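Long-range contacts in PfkB (Polaromonas sp. JS666, PDB 4DU5), which probably transfers a phosphate group from ATP to a sugar or related substrate, as kinases of the pfkB carbohydrate family do: residues V75-R80 against I99-V104; A148-A153 against D178-A183; A172-M177 against I208-T213; G184-F189 against A215-P220; G245-V250 against D261-S266. One frame throughout, in Å; residues are numbered along the deposited sequence.

Four of the five contacts involve one large, mostly parallel sheet or the loops at its strand ends. Interaction 1 joins strands 75-81 and 100-106 at one edge. Interaction 4 pairs strands 186-190 and 217-218. Interaction 5 pairs the neighbouring strand 248-252 with strand 258-262, near the other edge. Interactions 1 and 5 lie about 30 Å apart between centres. Interactions 2 and 3 both use helix 169-182, and their centres are about 14 Å apart. Interactions 3 and 4 alternate along the chain, with centres about 10 Å apart. Interaction 1 precedes the rest in sequence. Together they span an alpha/beta core consistent with the ribokinase-like fold of the family.

Interaction 1 (V75-R80 against I99-V104); sequences VGWASR and IDCSHV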
# COMPACT_ATOMS: atom_id res chain seq x y z
N VAL A 75 13.12 25.70 7.04
CA VAL A 75 13.42 24.28 7.17
C VAL A 75 13.46 23.60 5.80
O VAL A 75 12.52 23.73 4.99
CB VAL A 75 12.36 23.57 8.01
CG1 VAL A 75 12.69 22.09 8.17
CG2 VAL A 75 12.18 24.26 9.37
N GLY A 76 14.53 22.84 5.57
CA GLY A 76 14.66 22.03 4.38
C GLY A 76 14.63 20.56 4.72
O GLY A 76 15.36 20.12 5.63
N TRP A 77 13.82 19.80 3.97
CA TRP A 77 13.71 18.35 4.14
C TRP A 77 14.30 17.58 2.97
O TRP A 77 14.09 17.93 1.81
CB TRP A 77 12.26 17.99 4.28
CG TRP A 77 11.95 16.52 4.31
CD1 TRP A 77 12.63 15.54 5.01
CD2 TRP A 77 10.86 15.86 3.66
NE1 TRP A 77 12.03 14.32 4.80
CE2 TRP A 77 10.95 14.49 3.97
CE3 TRP A 77 9.83 16.30 2.82
CZ2 TRP A 77 10.04 13.56 3.49
CZ3 TRP A 77 8.94 15.39 2.33
CH2 TRP A 77 9.04 14.03 2.67
N ALA A 78 15.03 16.51 3.28
CA ALA A 78 15.60 15.67 2.25
C ALA A 78 15.00 14.26 2.31
O ALA A 78 15.01 13.62 3.37
CB ALA A 78 17.08 15.61 2.41
N SER A 79 14.49 13.78 1.19
CA SER A 79 13.86 12.45 1.14
C SER A 79 13.68 11.91 -0.31
O SER A 79 14.01 12.58 -1.31
CB SER A 79 12.53 12.49 1.90
OG SER A 79 12.20 11.24 2.46
N ARG A 80 13.17 10.68 -0.42
CA ARG A 80 12.74 10.14 -1.70
C ARG A 80 11.29 9.79 -1.51
O ARG A 80 10.89 9.46 -0.40
CB ARG A 80 13.52 8.85 -2.06
CG ARG A 80 15.05 8.95 -2.11
CD ARG A 80 15.61 7.70 -2.77
NE ARG A 80 15.35 7.79 -4.21
CZ ARG A 80 16.22 8.28 -5.08
NH1 ARG A 80 17.42 8.66 -4.69
NH2 ARG A 80 15.90 8.39 -6.35
N ILE A 99 8.07 24.11 4.08
CA ILE A 99 9.32 23.35 4.07
C ILE A 99 9.96 23.35 2.69
O ILE A 99 9.29 23.07 1.71
CB ILE A 99 9.09 21.88 4.50
CG1 ILE A 99 8.45 21.86 5.89
CG2 ILE A 99 10.38 21.11 4.48
CD1 ILE A 99 7.89 20.52 6.34
N ASP A 100 11.25 23.68 2.63
CA ASP A 100 12.05 23.54 1.40
C ASP A 100 12.11 22.05 0.93
O ASP A 100 12.85 21.22 1.47
CB ASP A 100 13.44 24.20 1.57
CG ASP A 100 14.43 23.90 0.41
OD1 ASP A 100 14.34 22.84 -0.26
OD2 ASP A 100 15.36 24.72 0.18
N CYS A 101 11.34 21.74 -0.10
CA CYS A 101 11.30 20.38 -0.64
C CYS A 101 12.20 20.09 -1.87
O CYS A 101 12.18 19.00 -2.44
CB CYS A 101 9.83 19.99 -0.89
SG CYS A 101 8.87 19.72 0.65
N SER A 102 13.01 21.05 -2.26
CA SER A 102 13.90 20.92 -3.43
C SER A 102 14.75 19.66 -3.42
O SER A 102 15.23 19.23 -4.46
CB SER A 102 14.81 22.15 -3.53
OG SER A 102 15.56 22.32 -2.35
N HIS A 103 14.93 19.05 -2.26
CA HIS A 103 15.78 17.87 -2.19
C HIS A 103 15.01 16.61 -1.91
O HIS A 103 15.57 15.61 -1.46
CB HIS A 103 16.94 18.08 -1.23
CG HIS A 103 17.99 19.00 -1.77
ND1 HIS A 103 19.27 18.58 -2.07
CD2 HIS A 103 17.92 20.30 -2.14
CE1 HIS A 103 19.95 19.59 -2.58
NE2 HIS A 103 19.16 20.65 -2.61
N VAL A 104 13.72 16.68 -2.23
CA VAL A 104 12.93 15.48 -2.27
C VAL A 104 12.94 14.96 -3.70
O VAL A 104 12.31 15.54 -4.59
CB VAL A 104 11.51 15.70 -1.78
CG1 VAL A 104 10.77 14.38 -1.72
CG2 VAL A 104 11.53 16.36 -0.40
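Trp77 meets three side chains of 99-104. Its CB lies 3.6 Å from Ile99 CG2. With CG anti to the backbone N (chi1 174°), the six-membered ring is carried to Val104 and Cys101. Val104 CG2 approaches it obliquely, 3.6 Å from Trp77 CE3. Cys101 SG sits at the ring edge, near its plane, 4.2 Å from the same CE3. Trp77 NE1 is hydrogen-bonded to Gly33 O. A serine in place of Trp77 would probably leave Val104 and Cys101 without this packing partner and lose the indole bond to Gly33 O.

The backbones pair in parallel. Asp100 N donates to Val75 O at 2.7 Å. Trp77 N donates to Asp100 O at 3.0 Å. Asp100 is thus held through both its N and its O. A type I turn from Cys101 to Val104 then interrupts the pairing. Asp100 OD1 accepts from Ser102 N, an Asx turn that fixes the start of this corner. Beyond it, Ser79 N reaches His103 O in a weak bond of 3.4 Å.

Farther out, Met94 of helix 85-95 packs on Trp77, Ile99 and Cys101. Trp149 stacks on His103 and touches Ala78 and Asp100. Strand 75-81, helix 85-95 and strand 100-106 form a beta-alpha-beta crossover, with 100-106 as the outermost strand of the large sheet.

Interaction 2 (A148-A153 against D178-A183); sequences AWLLSA and DLMRAA
Leu150, Leu151 and Ala153 reach Met180 from a turn held by a polar bond: Ser152 OG donates to Trp149 O at 2.8 Å. The hydroxyl comes in tilted 25° from the carbonyl plane. Leu150 to Ala153 form a type I turn, and Ala153 N closes it on Leu150 O at 3.0 Å.

The contact itself is apolar and centres on Met180, present as selenomethionine. Its CG stands anti to the backbone N (chi1 -154°), and a bend at chi2 (66°) turns the selenium toward the turn. Leu150 CD2 lies 3.3 Å from Met180 SE, the two side chains lying at a slant to each other. Leu151 runs past in the opposite direction, with CD1 4.1 Å from the same SE. The methyl CE ends beside Ala153, 4.3 Å from Ala153 CB and near the carbonyl oxygens of Leu150 and Ala153.

The turn leads into strand 153-159 of the large sheet. Helix 169-182 is the crossover that links this strand to strand 186-190, so the contact lays the last turns of that helix against the start of the strand before it. Leu179 and Ala183 add two more touches. Leu150 CD1 meets Leu179 CB at 4.2 Å, and Leu151 CG meets Ala183 CB at 4.2 Å.

Ala153 O also receives a weak hydrogen bond from Arg185 NE. Leu27 and Ile30 of strand 27-32 pack on Ala153, and Ile145 packs on Leu150.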
# COMPACT_ATOMS: atom_id res chain seq x y z
N ALA A 148 27.07 20.96 -0.44
CA ALA A 148 26.89 22.42 -0.40
C ALA A 148 25.56 22.83 0.24
O ALA A 148 25.49 23.84 0.97
CB ALA A 148 27.01 23.04 -1.82
N TRP A 149 24.51 22.04 -0.05
CA TRP A 149 23.14 22.36 0.36
C TRP A 149 22.94 22.20 1.87
O TRP A 149 22.27 23.01 2.52
CB TRP A 149 22.14 21.48 -0.38
CG TRP A 149 20.75 21.70 0.02
CD1 TRP A 149 19.98 22.79 -0.25
CD2 TRP A 149 19.93 20.81 0.76
NE1 TRP A 149 18.73 22.65 0.29
CE2 TRP A 149 18.67 21.44 0.93
CE3 TRP A 149 20.13 19.55 1.32
CZ2 TRP A 149 17.62 20.83 1.61
CZ3 TRP A 149 19.08 18.94 2.01
CH2 TRP A 149 17.84 19.59 2.15
N LEU A 150 23.51 21.13 2.40
CA LEU A 150 23.47 20.81 3.79
C LEU A 150 24.09 21.97 4.58
O LEU A 150 23.42 22.62 5.42
CB LEU A 150 24.32 19.57 3.99
CG LEU A 150 23.95 18.52 5.03
CD1 LEU A 150 25.14 17.59 5.27
CD2 LEU A 150 23.49 19.21 6.28
N LEU A 151 25.36 22.23 4.29
CA LEU A 151 26.14 23.28 4.91
C LEU A 151 25.48 24.66 4.85
O LEU A 151 25.92 25.58 5.52
CB LEU A 151 27.51 23.32 4.25
CG LEU A 151 28.63 22.38 4.77
CD1 LEU A 151 28.16 21.06 5.39
CD2 LEU A 151 29.67 22.13 3.66
N SER A 152 24.40 24.80 4.08
CA SER A 152 23.78 26.11 3.91
C SER A 152 22.68 26.35 4.95
O SER A 152 21.94 27.37 4.89
CB SER A 152 23.25 26.28 2.47
OG SER A 152 21.92 25.82 2.31
N ALA A 153 22.54 25.41 5.87
CA ALA A 153 21.55 25.52 6.96
C ALA A 153 22.35 25.65 8.24
O ALA A 153 23.50 25.20 8.31
CB ALA A 153 20.62 24.26 7.00
N ASP A 178 28.76 13.94 10.64
CA ASP A 178 30.19 14.21 10.43
C ASP A 178 30.44 15.52 9.69
O ASP A 178 31.21 16.37 10.13
CB ASP A 178 30.85 13.06 9.64
CG ASP A 178 31.14 11.82 10.51
OD1 ASP A 178 31.01 11.88 11.74
OD2 ASP A 178 31.51 10.76 9.96
N LEU A 179 29.74 15.66 8.57
CA LEU A 179 29.92 16.78 7.68
C LEU A 179 29.58 18.06 8.40
O LEU A 179 30.37 19.01 8.45
CB LEU A 179 29.00 16.57 6.48
CG LEU A 179 29.43 16.53 5.00
CD1 LEU A 179 30.94 16.60 4.76
CD2 LEU A 179 28.82 15.28 4.38
N MSE A 180 28.39 18.08 9.00
CA MSE A 180 27.84 19.24 9.66
C MSE A 180 28.66 19.69 10.88
O MSE A 180 28.72 20.89 11.20
CB MSE A 180 26.42 18.92 10.06
CG MSE A 180 25.53 20.11 10.19
SE MSE A 180 25.37 20.85 8.43
CE MSE A 180 23.88 22.09 8.72
N ARG A 181 29.29 18.73 11.56
CA ARG A 181 30.16 19.05 12.69
C ARG A 181 31.44 19.69 12.20
O ARG A 181 31.68 20.86 12.48
CB ARG A 181 30.44 17.82 13.57
CG ARG A 181 30.70 18.18 15.06
CD ARG A 181 30.09 17.12 16.04
NE ARG A 181 30.07 17.60 17.43
CZ ARG A 181 30.20 16.83 18.52
NH1 ARG A 181 30.36 15.50 18.42
NH2 ARG A 181 30.16 17.39 19.73
N ALA A 182 32.25 18.95 11.45
CA ALA A 182 33.52 19.48 10.93
C ALA A 182 33.37 20.90 10.40
O ALA A 182 34.26 21.72 10.58
CB ALA A 182 34.12 18.56 9.88
N ALA A 183 32.24 21.22 9.78
CA ALA A 183 32.02 22.59 9.34
C ALA A 183 31.55 23.51 10.47
O ALA A 183 31.28 24.69 10.25
CB ALA A 183 31.06 22.63 8.21

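Interaction 3 (A172-M177 against I208-T213); sequences AARKTM and INDLAT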
# COMPACT_ATOMS: atom_id res chain seq x y z
N ALA A 172 24.60 7.16 5.61
CA ALA A 172 24.22 8.53 5.27
C ALA A 172 23.90 9.38 6.50
O ALA A 172 24.10 10.60 6.49
CB ALA A 172 23.05 8.52 4.32
N ALA A 173 23.40 8.75 7.55
CA ALA A 173 23.14 9.46 8.81
C ALA A 173 24.50 9.84 9.38
O ALA A 173 24.82 11.03 9.46
CB ALA A 173 22.33 8.59 9.78
N ARG A 174 25.30 8.83 9.72
CA ARG A 174 26.71 9.00 10.09
C ARG A 174 27.42 10.10 9.31
O ARG A 174 28.00 10.99 9.92
CB ARG A 174 27.47 7.69 9.94
CG ARG A 174 26.89 6.58 10.76
CD ARG A 174 27.97 5.89 11.57
NE ARG A 174 28.61 4.81 10.82
CZ ARG A 174 28.21 3.54 10.83
NH1 ARG A 174 27.15 3.18 11.53
NH2 ARG A 174 28.86 2.64 10.11
N LYS A 175 27.37 10.04 7.98
CA LYS A 175 28.10 11.01 7.16
C LYS A 175 27.48 12.40 7.20
O LYS A 175 28.18 13.42 7.22
CB LYS A 175 28.19 10.53 5.70
CG LYS A 175 29.51 10.89 5.03
CD LYS A 175 30.57 9.74 5.22
CE LYS A 175 32.03 10.26 5.25
NZ LYS A 175 32.21 11.47 4.37
N THR A 176 26.16 12.44 7.18
CA THR A 176 25.40 13.68 7.33
C THR A 176 25.85 14.47 8.59
O THR A 176 26.12 15.67 8.52
CB THR A 176 23.88 13.37 7.31
OG1 THR A 176 23.38 13.61 5.98
CG2 THR A 176 23.12 14.22 8.24
N MSE A 177 25.94 13.78 9.73
CA MSE A 177 26.37 14.40 10.97
C MSE A 177 27.83 14.87 10.92
O MSE A 177 28.08 16.07 11.10
CB MSE A 177 26.09 13.46 12.15
CG MSE A 177 24.59 13.38 12.46
SE MSE A 177 23.96 11.81 13.51
CE MSE A 177 22.40 11.35 12.42
N ILE A 208 22.73 3.55 17.65
CA ILE A 208 22.17 4.77 18.20
C ILE A 208 23.25 5.46 19.04
O ILE A 208 23.56 6.63 18.79
CB ILE A 208 20.89 4.49 19.00
CG1 ILE A 208 19.70 4.23 18.07
CG2 ILE A 208 20.58 5.60 19.96
CD1 ILE A 208 19.59 5.17 16.92
N ASN A 209 23.87 4.74 19.98
CA ASN A 209 24.99 5.30 20.76
C ASN A 209 26.23 5.73 19.99
O ASN A 209 27.03 6.49 20.50
CB ASN A 209 25.43 4.39 21.89
CG ASN A 209 24.44 4.32 23.05
OD1 ASN A 209 23.60 5.19 23.23
ND2 ASN A 209 24.55 3.27 23.84
N ASP A 210 26.42 5.24 18.78
CA ASP A 210 27.60 5.62 18.01
C ASP A 210 27.27 6.90 17.27
O ASP A 210 28.12 7.76 17.05
CB ASP A 210 28.05 4.48 17.05
CG ASP A 210 29.07 4.95 15.98
OD1 ASP A 210 30.27 5.14 16.33
OD2 ASP A 210 28.65 5.14 14.80
N LEU A 211 26.01 7.01 16.87
CA LEU A 211 25.51 8.26 16.33
C LEU A 211 25.62 9.39 17.37
O LEU A 211 25.87 10.55 17.04
CB LEU A 211 24.06 8.07 15.85
CG LEU A 211 23.85 7.23 14.60
CD1 LEU A 211 22.48 6.53 14.61
CD2 LEU A 211 24.01 8.06 13.36
N ALA A 212 25.46 9.04 18.65
CA ALA A 212 25.51 10.01 19.73
C ALA A 212 26.86 10.70 19.73
O ALA A 212 26.95 11.87 20.08
CB ALA A 212 25.24 9.35 21.06
N THR A 213 27.88 9.96 19.33
CA THR A 213 29.24 10.46 19.01
C THR A 213 29.31 11.66 18.04
O THR A 213 30.36 12.25 17.87
CB THR A 213 30.10 9.26 18.46
OG1 THR A 213 30.55 8.42 19.55
CG2 THR A 213 31.30 9.70 17.58
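Leu211 pushes its CD2 methyl among Ala173, Arg174 and Met177. CD2 lies 4.0 Å from Ala173 CB. It lies 3.8 Å from Met177 SE, an atom of selenomethionine, and 3.8 Å from Met177 CE. The Met177 chain bends at chi3, which lets both SE and CE touch the one methyl. Leu211 and Met177 cross at about a right angle. Arg174 CG is also 4.2 Å from Leu211 CD2, again with the side chains crosswise.

The helices carrying these residues run almost parallel. The axes of segments 172-177 and 208-212 are 12° apart in direction and 10.6 Å apart at closest approach. Helix 169-182 leads into strand 186-190, and helix 201-212 leads out of it. They are crossover helices of successive beta-alpha-beta units, lying side by side on one face of the large sheet. Phe189 of strand 186-190 meets Leu211, and Val187 meets Met177.

Arg174 also meets Asp210. The bend at chi2 brings Arg174 CD to 3.4 Å from Asp210 OD2. With a second bend at chi3, Arg174 NE stands 4.0 Å from the same oxygen, a long salt bridge. The oxygen lies well out of the guanidinium plane, and the two planar groups are 83° apart. No N-H points at the oxygen, so any attraction is probably one of charge alone. With a serine in place of Arg174, Leu211 CD2 would probably lose part of its cover and Asp210 one of its positive neighbours. The stronger partner of Asp210 OD2 is Arg214, which forms a salt bridge through NH1.

Interaction 4 (G184-F189 against A215-P220); sequences GRSVSF and ADWVLP
Val187 and Asp216 begin the hydrogen bonding between 184-189 and 215-220. Val187 O accepts twice, from Asp216 N at 2.9 Å and from Trp217 N at 3.1 Å. Val187 N donates to a side chain, Asp216 OD2, at 2.8 Å. This oxygen is met on its anti side, 35° out of the carboxylate plane. The Asp216 CG stands beside the backbone N (chi1 -49°), which brings OD2 to the Val187 N-H. Its other oxygen, OD1, pairs with Arg181. Beyond Trp217 the bonds are regular: Phe189 N to Trp217 O at 2.7 Å, and Leu219 N to Phe189 O at 2.8 Å. The ladder is parallel, as expected for the beta-alpha-beta unit of strand 186-190, helix 201-212 and strand 217-218.

Polar groups also meet the Trp217 ring. Ser186 OG lies over one face, offset toward the rim, 3.1 Å from Trp217 CZ2. That hydroxyl is hydrogen-bonded to His155 ND1, and the His155 ring stacks with Trp217. Ser188 OG approaches the indole obliquely, near CE3.

Apolar contacts gather round Ala215. Its CB lies 3.4 Å from Phe189 CB and 4.0 Å from Val187 CG1. Met177 and Met180 of helix 169-182 pack on Val187, while helix 283-296 covers Trp217 with Leu295 and Leu296, and Ser188 with Ile292.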
# COMPACT_ATOMS: atom_id res chain seq x y z
N GLY A 184 31.44 22.95 11.67
CA GLY A 184 31.09 23.74 12.85
C GLY A 184 29.66 24.22 12.81
O GLY A 184 29.34 25.31 13.30
N ARG A 185 28.79 23.42 12.20
CA ARG A 185 27.38 23.67 12.35
C ARG A 185 26.87 22.82 13.48
O ARG A 185 27.54 21.90 13.99
CB ARG A 185 26.60 23.35 11.08
CG ARG A 185 26.19 24.57 10.25
CD ARG A 185 27.26 24.95 9.25
NE ARG A 185 26.84 26.05 8.37
CZ ARG A 185 27.67 26.70 7.55
NH1 ARG A 185 28.97 26.37 7.48
NH2 ARG A 185 27.21 27.68 6.79
N SER A 186 25.64 23.14 13.83
CA SER A 186 24.99 22.63 14.99
C SER A 186 24.19 21.35 14.66
O SER A 186 23.45 21.29 13.70
CB SER A 186 24.16 23.77 15.54
OG SER A 186 23.32 23.34 16.57
N VAL A 187 24.38 20.32 15.46
CA VAL A 187 23.70 19.06 15.24
C VAL A 187 22.93 18.60 16.46
O VAL A 187 23.46 18.56 17.56
CB VAL A 187 24.68 17.95 14.81
CG1 VAL A 187 24.04 16.58 14.89
CG2 VAL A 187 25.13 18.21 13.40
N SER A 188 21.69 18.21 16.23
CA SER A 188 20.78 17.75 17.22
C SER A 188 20.55 16.26 17.02
O SER A 188 20.34 15.80 15.89
CB SER A 188 19.46 18.43 16.91
OG SER A 188 19.02 19.13 18.02
N PHE A 189 20.51 15.50 18.10
CA PHE A 189 20.19 14.10 17.98
C PHE A 189 19.12 13.68 18.94
O PHE A 189 19.21 13.91 20.12
CB PHE A 189 21.43 13.23 18.14
CG PHE A 189 21.19 11.78 17.91
CD1 PHE A 189 20.50 11.33 16.79
CD2 PHE A 189 21.70 10.83 18.81
CE1 PHE A 189 20.29 9.95 16.58
CE2 PHE A 189 21.49 9.46 18.63
CZ PHE A 189 20.80 9.02 17.52
N ALA A 215 26.70 14.30 17.71
CA ALA A 215 25.77 15.39 17.98
C ALA A 215 26.32 16.37 19.01
O ALA A 215 27.07 15.99 19.90
CB ALA A 215 24.45 14.84 18.45
N ASP A 216 25.91 17.63 18.89
CA ASP A 216 26.12 18.62 19.95
C ASP A 216 25.06 18.48 21.03
O ASP A 216 25.37 18.57 22.21
CB ASP A 216 26.14 20.05 19.39
CG ASP A 216 27.06 20.19 18.17
OD1 ASP A 216 28.22 19.75 18.27
OD2 ASP A 216 26.62 20.73 17.12
N TRP A 217 23.81 18.28 20.63
CA TRP A 217 22.68 18.20 21.58
C TRP A 217 21.97 16.86 21.50
O TRP A 217 21.45 16.48 20.45
CB TRP A 217 21.64 19.33 21.38
CG TRP A 217 22.18 20.67 20.99
CD1 TRP A 217 23.36 21.21 21.37
CD2 TRP A 217 21.54 21.64 20.17
NE1 TRP A 217 23.51 22.46 20.82
CE2 TRP A 217 22.41 22.75 20.07
CE3 TRP A 217 20.31 21.69 19.50
CZ2 TRP A 217 22.10 23.88 19.35
CZ3 TRP A 217 20.01 22.83 18.75
CH2 TRP A 217 20.89 23.92 18.70
N VAL A 218 21.92 16.15 22.61
CA VAL A 218 21.27 14.85 22.63
C VAL A 218 19.98 14.96 23.41
O VAL A 218 19.96 15.52 24.49
CB VAL A 218 22.25 13.79 23.15
CG1 VAL A 218 21.67 12.38 23.01
CG2 VAL A 218 23.53 13.88 22.33
N LEU A 219 18.89 14.44 22.85
CA LEU A 219 17.55 14.63 23.40
C LEU A 219 16.83 13.36 23.87
O LEU A 219 15.74 13.06 23.40
CB LEU A 219 16.68 15.32 22.36
CG LEU A 219 16.55 16.82 22.36
CD1 LEU A 219 17.68 17.56 23.03
CD2 LEU A 219 16.46 17.19 20.94
N PRO A 220 17.41 12.61 24.80
CA PRO A 220 16.78 11.33 25.17
C PRO A 220 15.64 11.40 26.16
O PRO A 220 15.57 12.32 26.99
CB PRO A 220 17.91 10.56 25.83
CG PRO A 220 18.77 11.66 26.41
CD PRO A 220 18.73 12.77 25.42

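Interaction 5 (G245-V250 against D261-S266); sequences GAKLVV and DGEAGS
Lys247 is the first residue of 245-250 to touch 261-266. Its O accepts a weak hydrogen bond from Glu263 N at 3.4 Å. Its side chain is extended beyond CG and runs obliquely past that of Glu263. Lys247 CD comes within 3.7 Å of Glu263 OE2. The charged ends stay farther apart, with Lys247 NZ 4.5 Å from Glu263 OE2. That is beyond a salt bridge, though the opposite charges probably still attract.

Leu248 faces Gly262 in a non-hydrogen-bonded antiparallel pair, with the two CA atoms 4.2 Å apart. Leu248 CD1 lies over the glycine, 4.0 Å from Gly262 CA. Gly262, with no side chain, leaves room for that methyl.

Val249 forms the hydrogen-bonded pair with Asp261. Val249 N donates to Asp261 O at 2.9 Å. Asp261 N donates back to Val249 O at 2.7 Å. The Asp261 side chain leaves the sheet on the same face as that of Val249, and its OD1 forms a salt bridge with Arg242.

Strands 248-252 and 258-262 form a beta hairpin. A type I turn from Gly262 to Gly265 then leads into the outermost strand, 265-269. On its other side, strand 248-252 pairs with strand 217-218. Helix 234-243 packs on Val249 and Asp261 through Tyr241, Arg242 and Ala238, and helix 283-296 packs on Leu248 through Leu295.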
# COMPACT_ATOMS: atom_id res chain seq x y z
N GLY A 245 30.83 13.07 24.20
CA GLY A 245 31.14 14.35 23.56
C GLY A 245 29.95 15.19 23.12
O GLY A 245 29.96 15.74 22.01
N ALA A 246 28.94 15.31 23.96
CA ALA A 246 27.83 16.23 23.65
C ALA A 246 27.95 17.50 24.47
O ALA A 246 28.38 17.46 25.60
CB ALA A 246 26.50 15.56 23.94
N LYS A 247 27.53 18.61 23.89
CA LYS A 247 27.60 19.89 24.55
C LYS A 247 26.40 20.10 25.47
O LYS A 247 26.41 20.95 26.36
CB LYS A 247 27.62 21.01 23.51
CG LYS A 247 28.95 21.20 22.80
CD LYS A 247 29.00 22.61 22.21
CE LYS A 247 30.30 22.85 21.46
NZ LYS A 247 30.36 24.27 20.97
N LEU A 248 25.36 19.32 25.22
CA LEU A 248 24.09 19.49 25.88
C LEU A 248 23.39 18.16 25.85
O LEU A 248 23.33 17.52 24.81
CB LEU A 248 23.24 20.53 25.14
CG LEU A 248 21.89 20.97 25.72
CD1 LEU A 248 22.13 21.79 26.99
CD2 LEU A 248 21.12 21.78 24.73
N VAL A 249 22.89 17.73 27.00
CA VAL A 249 21.88 16.69 27.03
C VAL A 249 20.65 17.23 27.75
O VAL A 249 20.76 17.85 28.82
CB VAL A 249 22.38 15.44 27.73
CG1 VAL A 249 21.36 14.31 27.54
CG2 VAL A 249 23.75 15.03 27.18
N VAL A 250 19.49 17.00 27.14
CA VAL A 250 18.22 17.32 27.74
C VAL A 250 17.50 16.00 27.78
O VAL A 250 17.14 15.46 26.73
CB VAL A 250 17.39 18.25 26.87
CG1 VAL A 250 16.15 18.65 27.61
CG2 VAL A 250 18.18 19.49 26.48
N ASP A 261 21.66 19.05 31.07
CA ASP A 261 23.06 18.95 31.49
C ASP A 261 23.92 19.47 30.37
O ASP A 261 24.14 18.79 29.37
CB ASP A 261 23.42 17.49 31.86
CG ASP A 261 24.92 17.27 32.10
OD1 ASP A 261 25.76 18.18 31.99
OD2 ASP A 261 25.27 16.13 32.44
N GLY A 262 24.41 20.69 30.54
CA GLY A 262 25.17 21.35 29.49
C GLY A 262 26.36 22.06 30.06
O GLY A 262 26.53 22.07 31.27
N GLU A 263 27.14 22.66 29.18
CA GLU A 263 28.43 23.28 29.49
C GLU A 263 28.33 24.47 30.46
O GLU A 263 29.22 24.66 31.28
CB GLU A 263 29.11 23.75 28.19
CG GLU A 263 30.02 22.75 27.49
CD GLU A 263 30.48 23.24 26.09
OE1 GLU A 263 31.54 22.76 25.61
OE2 GLU A 263 29.79 24.11 25.47
N ALA A 264 27.29 25.29 30.31
CA ALA A 264 26.91 26.31 31.30
C ALA A 264 26.40 25.81 32.69
O ALA A 264 26.45 26.56 33.65
CB ALA A 264 25.89 27.24 30.70
N GLY A 265 25.90 24.57 32.78
CA GLY A 265 25.40 24.01 34.04
C GLY A 265 24.24 23.04 33.85
O GLY A 265 23.84 22.79 32.72
N SER A 266 23.70 22.51 34.97
CA SER A 266 22.57 21.56 34.98
C SER A 266 21.34 22.16 35.64
O SER A 266 21.40 23.21 36.27
CB SER A 266 22.93 20.29 35.77
OG SER A 266 24.18 19.72 35.40